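Local atomic coordinates of glycosyl hydrolases family 2, sugar binding domain protein (Bacteroides uniformis str. 3978 T3 ii, PDB entry 6D1P), a protein that is a family 2 glycoside hydrolase, a beta-glucuronidase of a human gut bacterium that probably hydrolyses the O-glycosidic bond of beta-glucuronides. Residues W389-L394 and N429-D434; E175-D180 and K400-R405; F438-I443 and C468-D473. One frame throughout, in Å; residues are numbered along the deposited sequence.

Contact 1. Residues W389-L394 and N429-D434; sequences WCRGGL and NDWPGD. With NA (sodium ion), chain D.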
ATOM      1  N   TRP A 389     -23.676  13.701   4.007  1.00 28.37           N
ATOM      2  CA  TRP A 389     -23.231  15.098   3.998  1.00 24.72           C
ATOM      3  C   TRP A 389     -22.706  15.399   5.402  1.00 24.98           C
ATOM      4  O   TRP A 389     -23.404  15.911   6.281  1.00 25.01           O
ATOM      5  CB  TRP A 389     -24.353  16.043   3.587  1.00 23.71           C
ATOM      6  CG  TRP A 389     -23.846  17.423   3.308  1.00 24.96           C
ATOM      7  CD1 TRP A 389     -22.556  17.776   3.051  1.00 23.74           C
ATOM      8  CD2 TRP A 389     -24.606  18.637   3.275  1.00 24.14           C
ATOM      9  NE1 TRP A 389     -22.462  19.124   2.856  1.00 23.36           N
ATOM     10  CE2 TRP A 389     -23.707  19.679   2.984  1.00 27.32           C
ATOM     11  CE3 TRP A 389     -25.955  18.941   3.459  1.00 24.64           C
ATOM     12  CZ2 TRP A 389     -24.114  21.011   2.869  1.00 27.49           C
ATOM     13  CZ3 TRP A 389     -26.361  20.259   3.349  1.00 26.86           C
ATOM     14  CH2 TRP A 389     -25.440  21.282   3.057  1.00 26.33           C
ATOM     15  N   CYS A 390     -21.443  15.057   5.615  1.00 22.11           N
ATOM     16  CA  CYS A 390     -20.859  14.971   6.950  1.00 20.46           C
ATOM     17  C   CYS A 390     -19.526  15.715   6.943  1.00 19.72           C
ATOM     18  O   CYS A 390     -18.518  15.173   6.478  1.00 20.84           O
ATOM     19  CB  CYS A 390     -20.703  13.507   7.352  1.00 18.51           C
ATOM     20  SG  CYS A 390     -19.971  13.189   8.956  1.00 19.63           S
ATOM     21  N   ARG A 391     -19.544  16.955   7.451  1.00 18.40           N
ATOM     22  CA  ARG A 391     -18.386  17.835   7.617  1.00 19.47           C
ATOM     23  C   ARG A 391     -17.841  18.382   6.297  1.00 22.25           C
ATOM     24  O   ARG A 391     -18.163  17.874   5.216  1.00 18.20           O
ATOM     25  CB  ARG A 391     -17.251  17.139   8.374  1.00 22.31           C
ATOM     26  CG  ARG A 391     -17.576  16.814   9.839  1.00 19.95           C
ATOM     27  CD  ARG A 391     -16.398  16.179  10.576  1.00 20.85           C
ATOM     28  NE  ARG A 391     -16.768  15.953  11.970  1.00 21.54           N
ATOM     29  CZ  ARG A 391     -15.973  15.420  12.895  1.00 23.38           C
ATOM     30  NH1 ARG A 391     -14.733  15.033  12.582  1.00 16.33           N
ATOM     31  NH2 ARG A 391     -16.426  15.276  14.145  1.00 21.29           N
ATOM     32  N   GLY A 392     -17.083  19.483   6.398  1.00 20.21           N
ATOM     33  CA  GLY A 392     -16.180  19.940   5.361  1.00 22.78           C
ATOM     34  C   GLY A 392     -16.619  21.180   4.612  1.00 25.44           C
ATOM     35  O   GLY A 392     -15.772  21.834   3.987  1.00 25.83           O
ATOM     36  N   GLY A 393     -17.906  21.517   4.646  1.00 24.30           N
ATOM     37  CA  GLY A 393     -18.413  22.640   3.891  1.00 20.23           C
ATOM     38  C   GLY A 393     -19.372  22.194   2.809  1.00 24.36           C
ATOM     39  O   GLY A 393     -20.336  21.476   3.081  1.00 23.36           O
ATOM     40  N   LEU A 394     -19.097  22.583   1.568  1.00 24.67           N
ATOM     41  CA  LEU A 394     -20.025  22.319   0.477  1.00 26.42           C
ATOM     42  C   LEU A 394     -19.267  22.454  -0.834  1.00 26.18           C
ATOM     43  O   LEU A 394     -18.546  23.438  -1.033  1.00 27.10           O
ATOM     44  CB  LEU A 394     -21.214  23.285   0.525  1.00 25.67           C
ATOM     45  CG  LEU A 394     -22.208  23.281  -0.644  1.00 26.07           C
ATOM     46  CD1 LEU A 394     -23.041  22.001  -0.675  1.00 25.01           C
ATOM     47  CD2 LEU A 394     -23.098  24.496  -0.576  1.00 24.24           C
ATOM     48  N   ASN A 429     -22.499  20.038   9.630  1.00 23.26           N
ATOM     49  CA  ASN A 429     -22.191  20.835   8.450  1.00 24.47           C
ATOM     50  C   ASN A 429     -21.642  22.218   8.796  1.00 23.65           C
ATOM     51  O   ASN A 429     -21.355  23.000   7.890  1.00 21.46           O
ATOM     52  CB  ASN A 429     -23.423  20.950   7.561  1.00 17.81           C
ATOM     53  CG  ASN A 429     -23.904  19.601   7.081  1.00 23.62           C
ATOM     54  OD1 ASN A 429     -24.934  19.105   7.543  1.00 22.23           O
ATOM     55  ND2 ASN A 429     -23.159  18.987   6.161  1.00 22.91           N
ATOM     56  N   ASP A 430     -21.498  22.544  10.069  1.00 20.24           N
ATOM     57  CA  ASP A 430     -20.807  23.751  10.464  1.00 23.29           C
ATOM     58  C   ASP A 430     -19.294  23.559  10.571  1.00 25.82           C
ATOM     59  O   ASP A 430     -18.601  24.490  10.995  1.00 25.99           O
ATOM     60  CB  ASP A 430     -21.354  24.238  11.801  1.00 20.99           C
ATOM     61  CG  ASP A 430     -21.180  23.205  12.905  1.00 29.30           C
ATOM     62  OD1 ASP A 430     -20.626  22.105  12.621  1.00 24.56           O
ATOM     63  OD2 ASP A 430     -21.591  23.498  14.056  1.00 26.36           O
ATOM     64  N   TRP A 431     -18.770  22.374  10.233  1.00 21.82           N
ATOM     65  CA  TRP A 431     -17.341  22.100  10.350  1.00 21.98           C
ATOM     66  C   TRP A 431     -16.651  22.408   9.018  1.00 22.86           C
ATOM     67  O   TRP A 431     -16.861  21.673   8.043  1.00 20.84           O
ATOM     68  CB  TRP A 431     -17.119  20.647  10.746  1.00 22.22           C
ATOM     69  CG  TRP A 431     -15.795  20.381  11.346  1.00 20.02           C
ATOM     70  CD1 TRP A 431     -14.593  20.785  10.867  1.00 20.30           C
ATOM     71  CD2 TRP A 431     -15.522  19.618  12.530  1.00 23.82           C
ATOM     72  NE1 TRP A 431     -13.582  20.359  11.690  1.00 21.91           N
ATOM     73  CE2 TRP A 431     -14.121  19.628  12.717  1.00 24.22           C
ATOM     74  CE3 TRP A 431     -16.318  18.934  13.452  1.00 19.35           C
ATOM     75  CZ2 TRP A 431     -13.501  18.980  13.785  1.00 20.36           C
ATOM     76  CZ3 TRP A 431     -15.697  18.303  14.522  1.00 21.32           C
ATOM     77  CH2 TRP A 431     -14.307  18.340  14.685  1.00 18.48           C
ATOM     78  N   PRO A 432     -15.864  23.475   8.916  1.00 22.43           N
ATOM     79  CA  PRO A 432     -15.215  23.834   7.649  1.00 26.36           C
ATOM     80  C   PRO A 432     -13.871  23.139   7.436  1.00 21.49           C
ATOM     81  O   PRO A 432     -13.283  22.580   8.353  1.00 20.00           O
ATOM     82  CB  PRO A 432     -14.983  25.344   7.804  1.00 23.92           C
ATOM     83  CG  PRO A 432     -14.789  25.527   9.245  1.00 26.77           C
ATOM     84  CD  PRO A 432     -15.739  24.551   9.916  1.00 22.02           C
ATOM     85  N   GLY A 433     -13.370  23.234   6.201  1.00 21.15           N
ATOM     86  CA  GLY A 433     -11.975  22.901   5.973  1.00 24.45           C
ATOM     87  C   GLY A 433     -11.620  22.232   4.661  1.00 26.06           C
ATOM     88  O   GLY A 433     -10.459  22.278   4.225  1.00 25.33           O
ATOM     89  N   ASP A 434     -12.599  21.594   4.021  1.00 24.42           N
ATOM     90  CA  ASP A 434     -12.294  20.899   2.780  1.00 23.35           C
ATOM     91  C   ASP A 434     -12.136  21.845   1.596  1.00 23.05           C
ATOM     92  O   ASP A 434     -11.591  21.432   0.577  1.00 23.43           O
ATOM     93  CB  ASP A 434     -13.372  19.852   2.489  1.00 21.42           C
ATOM     94  CG  ASP A 434     -13.013  18.482   3.045  1.00 23.63           C
ATOM     95  OD1 ASP A 434     -12.048  18.399   3.844  1.00 20.63           O
ATOM     96  OD2 ASP A 434     -13.681  17.490   2.671  1.00 21.73           O
TER
HETATM   97 NA    NA D 902     -10.845  20.706  -1.913  1.00 25.68          NA
HETATM   98  O   HOH W   1     -14.626  24.214   3.743  1.00 24.33           O
HETATM   99  O   HOH W   2     -20.641  20.841   5.644  1.00 23.76           O
HETATM  100  O   HOH W   3     -11.056  22.700  -4.032  1.00 24.81           O
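Asn429 reaches across to Trp389 with its amide nitrogen. Its CG lies anti to the carbonyl carbon, and ND2 comes over one face of the indole, 3.2 Å from Trp389 CD2, while donating, from above the carbonyl plane, to Trp389 O at 3.1 Å. ND2 also donates to water 2, which donates to Asn429 O and Gly393 O. Gly393 O takes a further bond, in its carbonyl plane, from Trp389 NE1 at 3.2 Å, which, with the amide on its face, helps set the rotation of the indole. Trp431 O receives the N-H of Gly392 at 2.7 Å, nearly along the C=O axis. Trp431, CG anti to its backbone N, runs beside the extended Arg391 chain in a cation-pi contact, with Arg391 CZ 3.8 Å from the centroid of the Trp431 six-membered ring. A salt bridge from NH2 to Glu428 and a bond from NH1 to Met181 O fix the guanidinium over one face of the ring, tilted by 31°, and Pro58 of the second subunit packs on both side chains. Gly433 N reaches Gly392 O through water 1, whereas Asp434 N binds Gly392 O directly at 3.2 Å, on a lone pair. A beta carbon on Gly392 would fall only 3.1 Å from Asp434 OD2. The Asp434 carboxylate is shared between Ser179 and Arg50 of the second subunit. Asp434 O binds sodium at 2.7 Å with water 3, Thr174 and Ser44 of the second subunit, a metal site at the dimer interface. The TIM-barrel loop after strand 382-386 meets the C-terminal end of neighbouring parallel strand 420-432 beside Asn427-Glu428, consistent with the Asn-Glu pair carrying the acid/base in family 2 glycosidases, so the contact probably borders the active site.

Contact 2. Residues E175-D180 and K400-R405; sequences EMIPSD and KNQARR. With K (potassium ion), chain K.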
ATOM      1  N   GLU A 175     -14.610  16.495  -3.561  1.00 20.30           N
ATOM      2  CA  GLU A 175     -15.867  16.745  -4.254  1.00 23.83           C
ATOM      3  C   GLU A 175     -16.833  15.573  -4.140  1.00 22.78           C
ATOM      4  O   GLU A 175     -17.822  15.510  -4.881  1.00 22.19           O
ATOM      5  CB  GLU A 175     -15.595  17.076  -5.727  1.00 23.29           C
ATOM      6  CG  GLU A 175     -14.855  18.394  -5.931  1.00 22.32           C
ATOM      7  CD  GLU A 175     -15.682  19.644  -5.538  1.00 25.25           C
ATOM      8  OE1 GLU A 175     -16.942  19.594  -5.513  1.00 20.74           O
ATOM      9  OE2 GLU A 175     -15.057  20.699  -5.268  1.00 26.67           O
ATOM     10  N   MET A 176     -16.549  14.643  -3.235  1.00 21.02           N
ATOM     11  CA  MET A 176     -17.389  13.490  -2.954  1.00 24.35           C
ATOM     12  C   MET A 176     -17.752  13.501  -1.471  1.00 22.00           C
ATOM     13  O   MET A 176     -16.889  13.744  -0.620  1.00 21.42           O
ATOM     14  CB  MET A 176     -16.650  12.196  -3.331  1.00 22.54           C
ATOM     15  CG  MET A 176     -17.481  10.934  -3.253  1.00 20.70           C
ATOM     16  SD  MET A 176     -16.495   9.479  -3.652  1.00 26.10           S
ATOM     17  CE  MET A 176     -15.422   9.360  -2.224  1.00 16.88           C
ATOM     18  N   ILE A 177     -19.018  13.258  -1.155  1.00 21.20           N
ATOM     19  CA  ILE A 177     -19.415  13.141   0.250  1.00 20.17           C
ATOM     20  C   ILE A 177     -19.297  11.666   0.612  1.00 22.44           C
ATOM     21  O   ILE A 177     -19.474  10.813  -0.273  1.00 22.91           O
ATOM     22  CB  ILE A 177     -20.836  13.682   0.508  1.00 24.05           C
ATOM     23  CG1 ILE A 177     -21.876  13.014  -0.394  1.00 23.62           C
ATOM     24  CG2 ILE A 177     -20.910  15.198   0.329  1.00 20.75           C
ATOM     25  CD1 ILE A 177     -23.305  13.257   0.096  1.00 24.17           C
ATOM     26  N   PRO A 178     -18.976  11.308   1.878  1.00 23.66           N
ATOM     27  CA  PRO A 178     -18.679  12.216   2.991  1.00 21.75           C
ATOM     28  C   PRO A 178     -17.279  12.775   2.947  1.00 20.23           C
ATOM     29  O   PRO A 178     -16.435  12.295   2.209  1.00 19.65           O
ATOM     30  CB  PRO A 178     -18.818  11.315   4.216  1.00 22.22           C
ATOM     31  CG  PRO A 178     -18.287   9.993   3.712  1.00 18.06           C
ATOM     32  CD  PRO A 178     -18.860   9.897   2.300  1.00 17.66           C
ATOM     33  N   SER A 179     -17.022  13.746   3.804  1.00 22.73           N
ATOM     34  CA  SER A 179     -15.727  14.393   3.857  1.00 18.23           C
ATOM     35  C   SER A 179     -14.712  13.536   4.577  1.00 20.91           C
ATOM     36  O   SER A 179     -15.016  12.892   5.593  1.00 17.63           O
ATOM     37  CB  SER A 179     -15.835  15.726   4.582  1.00 17.58           C
ATOM     38  OG  SER A 179     -14.574  16.105   5.077  1.00 23.24           O
ATOM     39  N   ASP A 180     -13.467  13.605   4.101  1.00 18.94           N
ATOM     40  CA  ASP A 180     -12.423  12.898   4.833  1.00 17.10           C
ATOM     41  C   ASP A 180     -12.119  13.535   6.185  1.00 19.69           C
ATOM     42  O   ASP A 180     -11.294  13.006   6.935  1.00 19.33           O
ATOM     43  CB  ASP A 180     -11.144  12.815   3.995  1.00 20.07           C
ATOM     44  CG  ASP A 180     -11.183  11.668   2.984  1.00 20.15           C
ATOM     45  OD1 ASP A 180     -11.114  10.487   3.405  1.00 17.47           O
ATOM     46  OD2 ASP A 180     -11.300  11.953   1.777  1.00 21.25           O
ATOM     47  N   LYS A 400     -23.039  18.366  -5.042  1.00 23.15           N
ATOM     48  CA  LYS A 400     -24.445  18.599  -4.686  1.00 27.73           C
ATOM     49  C   LYS A 400     -25.354  17.546  -5.310  1.00 26.56           C
ATOM     50  O   LYS A 400     -26.328  17.101  -4.687  1.00 27.58           O
ATOM     51  CB  LYS A 400     -24.903  19.993  -5.129  1.00 27.96           C
ATOM     52  CG  LYS A 400     -24.285  21.160  -4.390  1.00 28.60           C
ATOM     53  CD  LYS A 400     -24.605  22.485  -5.102  1.00 31.71           C
ATOM     54  CE  LYS A 400     -23.402  23.445  -5.117  1.00 33.98           C
ATOM     55  NZ  LYS A 400     -23.784  24.844  -4.702  1.00 36.97           N
ATOM     56  N   ASN A 401     -25.057  17.146  -6.543  1.00 27.02           N
ATOM     57  CA  ASN A 401     -25.850  16.108  -7.178  1.00 27.11           C
ATOM     58  C   ASN A 401     -25.710  14.780  -6.463  1.00 23.37           C
ATOM     59  O   ASN A 401     -26.661  13.998  -6.443  1.00 26.71           O
ATOM     60  CB  ASN A 401     -25.455  15.965  -8.647  1.00 25.78           C
ATOM     61  CG  ASN A 401     -26.224  16.918  -9.533  1.00 28.11           C
ATOM     62  OD1 ASN A 401     -27.326  17.353  -9.180  1.00 30.41           O
ATOM     63  ND2 ASN A 401     -25.646  17.264 -10.679  1.00 24.97           N
ATOM     64  N   GLN A 402     -24.539  14.491  -5.900  1.00 24.66           N
ATOM     65  CA  GLN A 402     -24.400  13.240  -5.168  1.00 26.42           C
ATOM     66  C   GLN A 402     -25.281  13.252  -3.922  1.00 21.86           C
ATOM     67  O   GLN A 402     -25.931  12.253  -3.603  1.00 23.80           O
ATOM     68  CB  GLN A 402     -22.931  12.968  -4.804  1.00 23.16           C
ATOM     69  CG  GLN A 402     -22.790  11.719  -3.907  1.00 22.46           C
ATOM     70  CD  GLN A 402     -21.382  11.481  -3.375  1.00 27.08           C
ATOM     71  OE1 GLN A 402     -20.474  12.297  -3.572  1.00 28.52           O
ATOM     72  NE2 GLN A 402     -21.191  10.350  -2.710  1.00 22.53           N
ATOM     73  N   ALA A 403     -25.350  14.388  -3.232  1.00 23.80           N
ATOM     74  CA  ALA A 403     -26.221  14.483  -2.065  1.00 24.56           C
ATOM     75  C   ALA A 403     -27.693  14.353  -2.456  1.00 25.51           C
ATOM     76  O   ALA A 403     -28.451  13.611  -1.810  1.00 24.25           O
ATOM     77  CB  ALA A 403     -25.961  15.797  -1.327  1.00 22.46           C
ATOM     78  N   ARG A 404     -28.113  15.040  -3.527  1.00 23.98           N
ATOM     79  CA  ARG A 404     -29.490  14.879  -3.988  1.00 25.95           C
ATOM     80  C   ARG A 404     -29.754  13.438  -4.398  1.00 30.54           C
ATOM     81  O   ARG A 404     -30.818  12.881  -4.094  1.00 29.09           O
ATOM     82  CB  ARG A 404     -29.784  15.805  -5.166  1.00 24.77           C
ATOM     83  CG  ARG A 404     -29.572  17.273  -4.900  1.00 26.79           C
ATOM     84  CD  ARG A 404     -29.633  18.042  -6.217  1.00 30.42           C
ATOM     85  NE  ARG A 404     -29.507  19.484  -6.043  1.00 25.48           N
ATOM     86  CZ  ARG A 404     -28.561  20.232  -6.608  1.00 34.77           C
ATOM     87  NH1 ARG A 404     -27.637  19.686  -7.414  1.00 31.84           N
ATOM     88  NH2 ARG A 404     -28.545  21.545  -6.380  1.00 32.28           N
ATOM     89  N   ARG A 405     -28.788  12.813  -5.078  1.00 24.18           N
ATOM     90  CA  ARG A 405     -28.979  11.438  -5.513  1.00 25.43           C
ATOM     91  C   ARG A 405     -29.041  10.482  -4.328  1.00 28.11           C
ATOM     92  O   ARG A 405     -29.877   9.569  -4.305  1.00 27.17           O
ATOM     93  CB  ARG A 405     -27.851  11.031  -6.460  1.00 28.03           C
ATOM     94  CG  ARG A 405     -28.019   9.658  -7.073  1.00 26.91           C
ATOM     95  CD  ARG A 405     -26.948   9.426  -8.150  1.00 31.49           C
ATOM     96  NE  ARG A 405     -25.598   9.369  -7.594  1.00 26.86           N
ATOM     97  CZ  ARG A 405     -24.673  10.311  -7.765  1.00 29.00           C
ATOM     98  NH1 ARG A 405     -24.956  11.382  -8.494  1.00 29.95           N
ATOM     99  NH2 ARG A 405     -23.453  10.170  -7.228  1.00 23.71           N
TER
HETATM  100  K     K K 909     -14.708  13.027   0.437  1.00 21.44           K
HETATM  101  O   HOH W   4     -19.592  13.049  -6.207  1.00 30.31           O
HETATM  102  O   HOH W   5     -12.943  15.355   1.706  1.00 23.01           O
HETATM  103  O   HOH W   6     -12.732  11.372  -0.083  1.00 22.88           O
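Gln402 OE1 is gripped twice: Ile177 N donates to it at 3.0 Å with a fairly straight N-H angle of 154°, and water 4 donates at 2.9 Å. The Ile177 N-H arrives from above the amide carbonyl plane and not on a lone pair. At the other end of the same amide, NE2 makes a weak, bent bond to Ile177 O at 3.0 Å, so one side chain spans both polar backbone atoms of Ile177. An extended chain, with CG anti to its backbone N, carries the amide out from helix 397-414. Through this grip a loop of the sugar-binding domain is docked on a helix of the TIM barrel. The two side chains run antiparallel, alongside each other, with Ile177 CG1 3.4 Å from Gln402 CD. Beyond it, Ile177 CD1 reaches Ala403 CB at 3.9 Å. An alanine in place of Gln402 would remove the amide and with it both bonds to Ile177, and would probably loosen the loop against the helix, leaving the buried N-H of Ile177 without this acceptor. Either side of Ile177, which a cis peptide joins to Pro178, Met176 O at 2.5 Å and Pro178 O at 2.6 Å bind potassium, together with Asp173 O and waters 5 and 6; Asp180 holds the two waters, donating from its N to water 5 and accepting through OD2 from water 6.

Contact 3. Residues F438-I443 and C468-D473; sequences FEKDSI and CEFCKD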
ATOM      1  N   PHE A 438     -16.016  28.929   2.894  1.00 31.98           N
ATOM      2  CA  PHE A 438     -17.058  28.332   3.712  1.00 28.57           C
ATOM      3  C   PHE A 438     -18.194  29.347   3.766  1.00 34.80           C
ATOM      4  O   PHE A 438     -18.068  30.380   4.430  1.00 35.63           O
ATOM      5  CB  PHE A 438     -16.538  27.994   5.100  1.00 28.01           C
ATOM      6  CG  PHE A 438     -17.513  27.239   5.923  1.00 31.12           C
ATOM      7  CD1 PHE A 438     -17.564  25.855   5.851  1.00 27.15           C
ATOM      8  CD2 PHE A 438     -18.419  27.913   6.747  1.00 29.36           C
ATOM      9  CE1 PHE A 438     -18.484  25.142   6.620  1.00 26.86           C
ATOM     10  CE2 PHE A 438     -19.343  27.214   7.508  1.00 26.14           C
ATOM     11  CZ  PHE A 438     -19.378  25.826   7.446  1.00 25.03           C
ATOM     12  N   GLU A 439     -19.288  29.057   3.067  1.00 31.31           N
ATOM     13  CA  GLU A 439     -20.370  30.007   2.840  1.00 32.16           C
ATOM     14  C   GLU A 439     -21.605  29.531   3.589  1.00 31.23           C
ATOM     15  O   GLU A 439     -22.318  28.632   3.125  1.00 29.55           O
ATOM     16  CB  GLU A 439     -20.640  30.147   1.347  1.00 28.40           C
ATOM     17  CG  GLU A 439     -19.470  30.777   0.596  1.00 35.66           C
ATOM     18  CD  GLU A 439     -19.563  30.608  -0.916  1.00 39.81           C
ATOM     19  OE1 GLU A 439     -20.512  29.944  -1.401  1.00 35.44           O
ATOM     20  OE2 GLU A 439     -18.677  31.148  -1.617  1.00 46.15           O
ATOM     21  N   LYS A 440     -21.864  30.134   4.749  1.00 29.45           N
ATOM     22  CA  LYS A 440     -22.996  29.674   5.545  1.00 27.19           C
ATOM     23  C   LYS A 440     -24.293  29.805   4.764  1.00 31.84           C
ATOM     24  O   LYS A 440     -25.157  28.925   4.842  1.00 29.31           O
ATOM     25  CB  LYS A 440     -23.078  30.448   6.852  1.00 28.38           C
ATOM     26  CG  LYS A 440     -21.856  30.310   7.701  1.00 30.75           C
ATOM     27  CD  LYS A 440     -22.036  31.025   9.024  1.00 28.82           C
ATOM     28  CE  LYS A 440     -20.939  30.592   9.992  1.00 34.04           C
ATOM     29  NZ  LYS A 440     -21.077  31.244  11.322  1.00 38.15           N
ATOM     30  N   ASP A 441     -24.426  30.879   3.965  1.00 27.88           N
ATOM     31  CA  ASP A 441     -25.675  31.122   3.255  1.00 29.21           C
ATOM     32  C   ASP A 441     -25.882  30.112   2.138  1.00 29.90           C
ATOM     33  O   ASP A 441     -27.013  29.666   1.904  1.00 29.72           O
ATOM     34  CB  ASP A 441     -25.725  32.564   2.722  1.00 30.34           C
ATOM     35  CG  ASP A 441     -24.509  32.942   1.859  1.00 45.95           C
ATOM     36  OD1 ASP A 441     -23.708  32.053   1.454  1.00 41.40           O
ATOM     37  OD2 ASP A 441     -24.359  34.159   1.583  1.00 50.25           O
ATOM     38  N   SER A 442     -24.800  29.726   1.452  1.00 28.30           N
ATOM     39  CA  SER A 442     -24.888  28.665   0.455  1.00 27.03           C
ATOM     40  C   SER A 442     -25.232  27.332   1.102  1.00 24.72           C
ATOM     41  O   SER A 442     -25.945  26.517   0.515  1.00 28.24           O
ATOM     42  CB  SER A 442     -23.570  28.550  -0.313  1.00 29.38           C
ATOM     43  OG  SER A 442     -23.182  29.801  -0.823  1.00 33.00           O
ATOM     44  N   ILE A 443     -24.709  27.080   2.297  1.00 26.57           N
ATOM     45  CA  ILE A 443     -25.032  25.842   2.995  1.00 28.09           C
ATOM     46  C   ILE A 443     -26.499  25.844   3.414  1.00 29.06           C
ATOM     47  O   ILE A 443     -27.226  24.867   3.190  1.00 26.23           O
ATOM     48  CB  ILE A 443     -24.082  25.640   4.190  1.00 25.08           C
ATOM     49  CG1 ILE A 443     -22.664  25.377   3.693  1.00 25.37           C
ATOM     50  CG2 ILE A 443     -24.540  24.476   5.053  1.00 26.05           C
ATOM     51  CD1 ILE A 443     -21.619  25.427   4.775  1.00 23.94           C
ATOM     52  N   CYS A 468     -25.709  22.080  13.419  1.00 26.32           N
ATOM     53  CA  CYS A 468     -25.499  23.150  12.440  1.00 26.68           C
ATOM     54  C   CYS A 468     -26.460  24.271  12.844  1.00 27.23           C
ATOM     55  O   CYS A 468     -27.580  24.345  12.337  1.00 25.17           O
ATOM     56  CB  CYS A 468     -25.732  22.712  11.011  1.00 23.91           C
ATOM     57  SG  CYS A 468     -25.272  24.036   9.828  1.00 30.53           S
ATOM     58  N   GLU A 469     -26.009  25.119  13.772  1.00 25.54           N
ATOM     59  CA  GLU A 469     -26.933  26.057  14.403  1.00 28.62           C
ATOM     60  C   GLU A 469     -27.555  27.007  13.387  1.00 28.49           C
ATOM     61  O   GLU A 469     -28.740  27.337  13.502  1.00 30.28           O
ATOM     62  CB  GLU A 469     -26.237  26.839  15.513  1.00 28.89           C
ATOM     63  CG  GLU A 469     -25.860  25.987  16.717  1.00 36.57           C
ATOM     64  CD  GLU A 469     -27.052  25.249  17.372  1.00 37.35           C
ATOM     65  OE1 GLU A 469     -26.960  24.005  17.532  1.00 32.54           O
ATOM     66  OE2 GLU A 469     -28.057  25.914  17.744  1.00 41.77           O
ATOM     67  N   PHE A 470     -26.790  27.426  12.364  1.00 26.82           N
ATOM     68  CA  PHE A 470     -27.327  28.368  11.383  1.00 27.21           C
ATOM     69  C   PHE A 470     -28.244  27.715  10.355  1.00 27.40           C
ATOM     70  O   PHE A 470     -28.717  28.402   9.441  1.00 30.18           O
ATOM     71  CB  PHE A 470     -26.191  29.128  10.674  1.00 26.37           C
ATOM     72  CG  PHE A 470     -25.255  28.266   9.851  1.00 26.07           C
ATOM     73  CD1 PHE A 470     -24.001  27.922  10.335  1.00 24.71           C
ATOM     74  CD2 PHE A 470     -25.599  27.852   8.578  1.00 25.30           C
ATOM     75  CE1 PHE A 470     -23.119  27.146   9.578  1.00 22.73           C
ATOM     76  CE2 PHE A 470     -24.717  27.082   7.815  1.00 24.17           C
ATOM     77  CZ  PHE A 470     -23.484  26.722   8.327  1.00 22.05           C
ATOM     78  N   CYS A 471     -28.490  26.416  10.460  1.00 27.25           N
ATOM     79  CA  CYS A 471     -29.505  25.747   9.660  1.00 27.09           C
ATOM     80  C   CYS A 471     -30.609  25.125  10.499  1.00 24.17           C
ATOM     81  O   CYS A 471     -31.514  24.515   9.925  1.00 23.77           O
ATOM     82  CB  CYS A 471     -28.881  24.637   8.797  1.00 25.53           C
ATOM     83  SG  CYS A 471     -27.847  25.175   7.426  1.00 28.51           S
ATOM     84  N   LYS A 472     -30.548  25.240  11.836  1.00 23.37           N
ATOM     85  CA  LYS A 472     -31.392  24.422  12.722  1.00 31.36           C
ATOM     86  C   LYS A 472     -32.893  24.635  12.485  1.00 28.04           C
ATOM     87  O   LYS A 472     -33.687  23.718  12.714  1.00 28.06           O
ATOM     88  CB  LYS A 472     -31.055  24.716  14.190  1.00 26.51           C
ATOM     89  CG  LYS A 472     -31.634  26.060  14.682  1.00 28.56           C
ATOM     90  CD  LYS A 472     -30.985  26.550  15.973  1.00 31.19           C
ATOM     91  CE  LYS A 472     -31.425  25.745  17.180  1.00 35.34           C
ATOM     92  NZ  LYS A 472     -31.419  26.574  18.420  1.00 40.22           N
ATOM     93  N   ASP A 473     -33.293  25.819  12.005  1.00 28.47           N
ATOM     94  CA  ASP A 473     -34.698  26.167  11.784  1.00 31.71           C
ATOM     95  C   ASP A 473     -35.285  25.514  10.540  1.00 34.48           C
ATOM     96  O   ASP A 473     -36.506  25.580  10.350  1.00 27.83           O
ATOM     97  CB  ASP A 473     -34.854  27.687  11.648  1.00 30.22           C
ATOM     98  CG  ASP A 473     -33.946  28.269  10.551  1.00 34.65           C
ATOM     99  OD1 ASP A 473     -32.701  28.124  10.670  1.00 35.73           O
ATOM    100  OD2 ASP A 473     -34.460  28.844   9.557  1.00 36.09           O
TER
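The Phe470 ring is sandwiched: Cys468 SG, from its own segment, sits 3.5 Å above one face toward the rim, and Lys440 CB covers the opposite face over its centre. The latter is a CH-pi contact, with Lys440 CB 3.9 Å from the Phe470 ring centroid and 12° off the normal. Further along the extended Lys440 chain, CG lies above the ring near CE1 and CD above its rim near CD1, and CE passes beyond the rim. Ile443 meets the edge near the ring plane, Ile443 CG2 lying 3.8 Å from Phe470 CE2. Phe438 has Ile443 CD1 over one of its own faces, and its CE2 touches Phe470 CZ at 4.2 Å. In TIM-barrel terms, the start of helix 440-457 is packed against the loop that follows parallel strand 462-466. Glu439 takes the N-cap position, and its OE1 accepts a 2.7 Å hydrogen bond from Ser442 OG. No hydrogen bond joins the two segments; the side chains meet through apolar atoms, Ile443 CG2 against Cys471 SG at 4.1 Å among them, and Lys440 O lies 3.5 Å from Phe470 CE2. Arg444, next along the helix, bonds Phe470 O and makes a salt bridge to Asp473.

In the fold
From the N terminus, residues 175-180 come first, in a loop of the sugar-binding domain, and wait 219 residues for their partner on helix 397-414. Contact 1 opens at 389-394 before that partner arrives and closes at 429-434 after it, so contacts 1 and 2 cross. Contact 1 brackets helix 397-414 between strands 382-386 and 420-432, a beta-alpha-beta unit of the barrel. Contact 3 follows in series, closing a 24-residue loop made of the remainder of helix 440-457 and strand 462-466. Ser179 packs against the backbone of Cys390 and Arg391, and Phe438 against Pro432 and Gly393, so contact 1 joins the interdomain contact 2 to contact 3.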